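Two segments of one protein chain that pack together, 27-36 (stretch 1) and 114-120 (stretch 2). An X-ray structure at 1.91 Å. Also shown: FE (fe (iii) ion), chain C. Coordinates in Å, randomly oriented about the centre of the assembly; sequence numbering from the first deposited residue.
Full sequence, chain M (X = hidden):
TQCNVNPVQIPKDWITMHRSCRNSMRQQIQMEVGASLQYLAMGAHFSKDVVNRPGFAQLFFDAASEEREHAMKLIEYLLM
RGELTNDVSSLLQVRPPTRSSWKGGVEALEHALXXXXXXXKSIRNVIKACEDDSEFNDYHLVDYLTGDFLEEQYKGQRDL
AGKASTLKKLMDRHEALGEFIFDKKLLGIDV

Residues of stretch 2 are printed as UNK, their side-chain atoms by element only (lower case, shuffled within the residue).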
# COMPACT_ATOMS: atom_id res chain seq x y z
N GLN M 27 -10.93 58.15 0.24
CA GLN M 27 -12.23 58.25 -0.40
C GLN M 27 -12.55 56.93 -1.11
O GLN M 27 -13.70 56.48 -1.12
CB GLN M 27 -12.23 59.40 -1.40
CG GLN M 27 -13.56 59.62 -2.09
CD GLN M 27 -13.62 60.95 -2.83
OE1 GLN M 27 -13.36 62.01 -2.25
NE2 GLN M 27 -13.96 60.90 -4.12
N GLN M 28 -11.55 56.30 -1.71
CA GLN M 28 -11.78 55.03 -2.41
C GLN M 28 -12.20 53.94 -1.41
O GLN M 28 -13.05 53.09 -1.71
CB GLN M 28 -10.51 54.57 -3.15
CG GLN M 28 -10.74 53.37 -4.08
CD GLN M 28 -11.74 53.70 -5.17
OE1 GLN M 28 -11.71 54.79 -5.73
NE2 GLN M 28 -12.63 52.76 -5.49
N ILE M 29 -11.61 53.96 -0.22
CA ILE M 29 -11.96 52.97 0.81
C ILE M 29 -13.45 53.09 1.14
O ILE M 29 -14.16 52.07 1.23
CB ILE M 29 -11.07 53.17 2.06
CG1 ILE M 29 -9.65 52.65 1.74
CG2 ILE M 29 -11.65 52.42 3.28
CD1 ILE M 29 -8.56 53.14 2.72
N GLN M 30 -13.95 54.31 1.31
CA GLN M 30 -15.37 54.50 1.61
C GLN M 30 -16.21 54.03 0.42
O GLN M 30 -17.28 53.45 0.60
CB GLN M 30 -15.68 55.98 1.92
CG GLN M 30 -17.20 56.27 2.08
CD GLN M 30 -17.84 55.49 3.23
OE1 GLN M 30 -17.34 55.51 4.34
NE2 GLN M 30 -18.94 54.80 2.95
N MET M 31 -15.74 54.28 -0.79
CA MET M 31 -16.48 53.85 -1.97
C MET M 31 -16.61 52.32 -2.04
O MET M 31 -17.67 51.80 -2.39
CB MET M 31 -15.82 54.36 -3.25
CG MET M 31 -16.62 54.02 -4.50
SD MET M 31 -15.85 54.69 -5.99
CE MET M 31 -17.34 54.85 -7.09
N GLU M 32 -15.54 51.59 -1.71
CA GLU M 32 -15.58 50.12 -1.73
C GLU M 32 -16.59 49.64 -0.68
O GLU M 32 -17.36 48.71 -0.93
CB GLU M 32 -14.21 49.52 -1.41
CG GLU M 32 -13.08 49.94 -2.36
CD GLU M 32 -13.20 49.36 -3.77
OE1 GLU M 32 -12.54 49.91 -4.68
OE2 GLU M 32 -13.93 48.36 -3.98
N VAL M 33 -16.58 50.25 0.50
CA VAL M 33 -17.52 49.86 1.55
C VAL M 33 -18.95 50.13 1.09
O VAL M 33 -19.84 49.30 1.28
CB VAL M 33 -17.21 50.60 2.88
CG1 VAL M 33 -18.35 50.41 3.90
CG2 VAL M 33 -15.90 50.05 3.47
N GLY M 34 -19.17 51.29 0.46
CA GLY M 34 -20.49 51.61 -0.05
C GLY M 34 -20.94 50.56 -1.07
O GLY M 34 -22.11 50.17 -1.09
N ALA M 35 -20.03 50.12 -1.92
CA ALA M 35 -20.37 49.10 -2.90
C ALA M 35 -20.72 47.79 -2.18
O ALA M 35 -21.67 47.11 -2.58
CB ALA M 35 -19.21 48.87 -3.89
N SER M 36 -19.99 47.43 -1.12
CA SER M 36 -20.30 46.18 -0.41
C SER M 36 -21.72 46.24 0.15
O SER M 36 -22.44 45.25 0.09
CB SER M 36 -19.31 45.86 0.74
OG SER M 36 -19.52 46.65 1.91
N UNK M 114 -22.92 49.21 -13.87
CA UNK M 114 -22.77 50.65 -13.71
C UNK M 114 -21.98 51.00 -12.43
O UNK M 114 -21.17 51.92 -12.43
c UNK M 114 -24.16 51.31 -13.69
o UNK M 114 -24.06 52.67 -13.35
N UNK M 115 -22.23 50.27 -11.35
CA UNK M 115 -21.49 50.49 -10.10
C UNK M 115 -20.00 50.18 -10.34
O UNK M 115 -19.13 50.91 -9.89
c UNK M 115 -23.41 49.76 -8.50
c UNK M 115 -21.98 49.55 -8.98
c UNK M 115 -22.53 48.33 -6.23
s UNK M 115 -23.94 48.35 -7.42
N UNK M 116 -19.72 49.07 -11.02
CA UNK M 116 -18.33 48.69 -11.28
C UNK M 116 -17.65 49.72 -12.18
O UNK M 116 -16.50 50.08 -11.97
c UNK M 116 -18.25 47.30 -11.93
o UNK M 116 -18.47 45.78 -8.61
c UNK M 116 -17.89 46.16 -9.66
c UNK M 116 -18.66 46.15 -10.98
o UNK M 116 -16.69 46.53 -9.65
N UNK M 117 -18.39 50.19 -13.18
CA UNK M 117 -17.89 51.20 -14.10
C UNK M 117 -17.51 52.48 -13.31
O UNK M 117 -16.49 53.12 -13.58
o UNK M 117 -18.57 52.48 -16.06
c UNK M 117 -18.99 51.48 -15.16
N UNK M 118 -18.34 52.85 -12.33
CA UNK M 118 -18.05 54.02 -11.49
C UNK M 118 -16.80 53.79 -10.64
O UNK M 118 -15.98 54.69 -10.44
c UNK M 118 -19.20 54.32 -10.53
o UNK M 118 -21.51 54.87 -10.63
o UNK M 118 -20.26 55.42 -12.36
c UNK M 118 -20.41 54.91 -11.23
N UNK M 119 -16.65 52.57 -10.12
CA UNK M 119 -15.48 52.25 -9.30
C UNK M 119 -14.21 52.30 -10.16
O UNK M 119 -13.18 52.80 -9.73
c UNK M 119 -14.27 50.41 -8.05
c UNK M 119 -15.62 50.85 -8.64
c UNK M 119 -16.68 50.92 -7.53
N UNK M 120 -14.30 51.80 -11.39
CA UNK M 120 -13.14 51.82 -12.29
C UNK M 120 -12.69 53.25 -12.55
O UNK M 120 -11.50 53.58 -12.50
c UNK M 120 -13.48 51.13 -13.62
o UNK M 120 -13.87 49.78 -13.35
c UNK M 120 -12.26 51.14 -14.57
FE FE C . -14.03 46.99 -5.38
O HOH W 1 -14.94 46.79 -7.21
O HOH W 2 -12.42 47.92 -6.26

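Position 114 carries two side-chain atoms, one carbon followed by one oxygen, and neither reaches stretch 1. A single carbon ending in a hydroxyl identifies Ser114.

Position 115 has three carbons and a sulfur in an unbranched chain, with the sulfur ahead of the last carbon. Its CA-to-CB bond points toward stretch 1, and the terminal carbon lies 3.9 Å from the O of Ala35 and 4.1 Å from the CB of Ala35. A thioether of this length is Met115; its chi3 of 52° (p) sets the final methyl against the small alanine.

At position 116 there are three carbons, the third bearing two oxygens. The CA-to-CB bond points away from stretch 1, but the m, m conformation brings the end of the side chain nearer, with one oxygen 5.7 Å from the CB of Ala35, too far for contact. A carboxylate after two methylene carbons is Glu116. Its OE1 is 3.0 Å from water 1, which binds the iron at 2.0 Å.

Position 117 repeats the pattern of one carbon and one oxygen, again out of reach of stretch 1, and is Ser117.

Position 118 has two carbons, the second carrying two oxygens, one methylene shorter than Glu116. The CE of Met31 approaches its backbone O at 3.6 Å and its CB at 3.9 Å. This is Asp118, whose contact with the methionine runs through backbone and CB.

Position 119 shows three carbons, the first bearing the other two. One branch lies 3.8 Å from the NE2 of Gln28 and 3.8 Å from the OE1 of Glu32; the other is 4.0 Å from the CE of Met31. A side chain branched at CB and wholly carbon is Val119, the most extensively covered residue of the contact.

Position 120 also branches at its first carbon, into one oxygen and one carbon, and its CA-to-CB bond points away from stretch 1. It is Thr120, whose OG1 donates to the O of Glu116 at 3.0 Å within its own helix.

The two helices run nearly antiparallel, at 171°, with axes 11.2 Å apart at closest approach. No hydrogen bond crosses between them; the 277 Å² contact is van der Waals packing, with Val119 set among Gln28, Met31 and Glu32, and Met115 against Ala35 one turn away. Gln28 NE2 donates to Glu32 OE1 at 3.0 Å, joining the two polar groups beside the valine. The OE2 of Glu32 binds the iron at 2.0 Å, so one residue both lines the packing and serves the metal site.

Stretch 2, residues 114-120: SMESDVT
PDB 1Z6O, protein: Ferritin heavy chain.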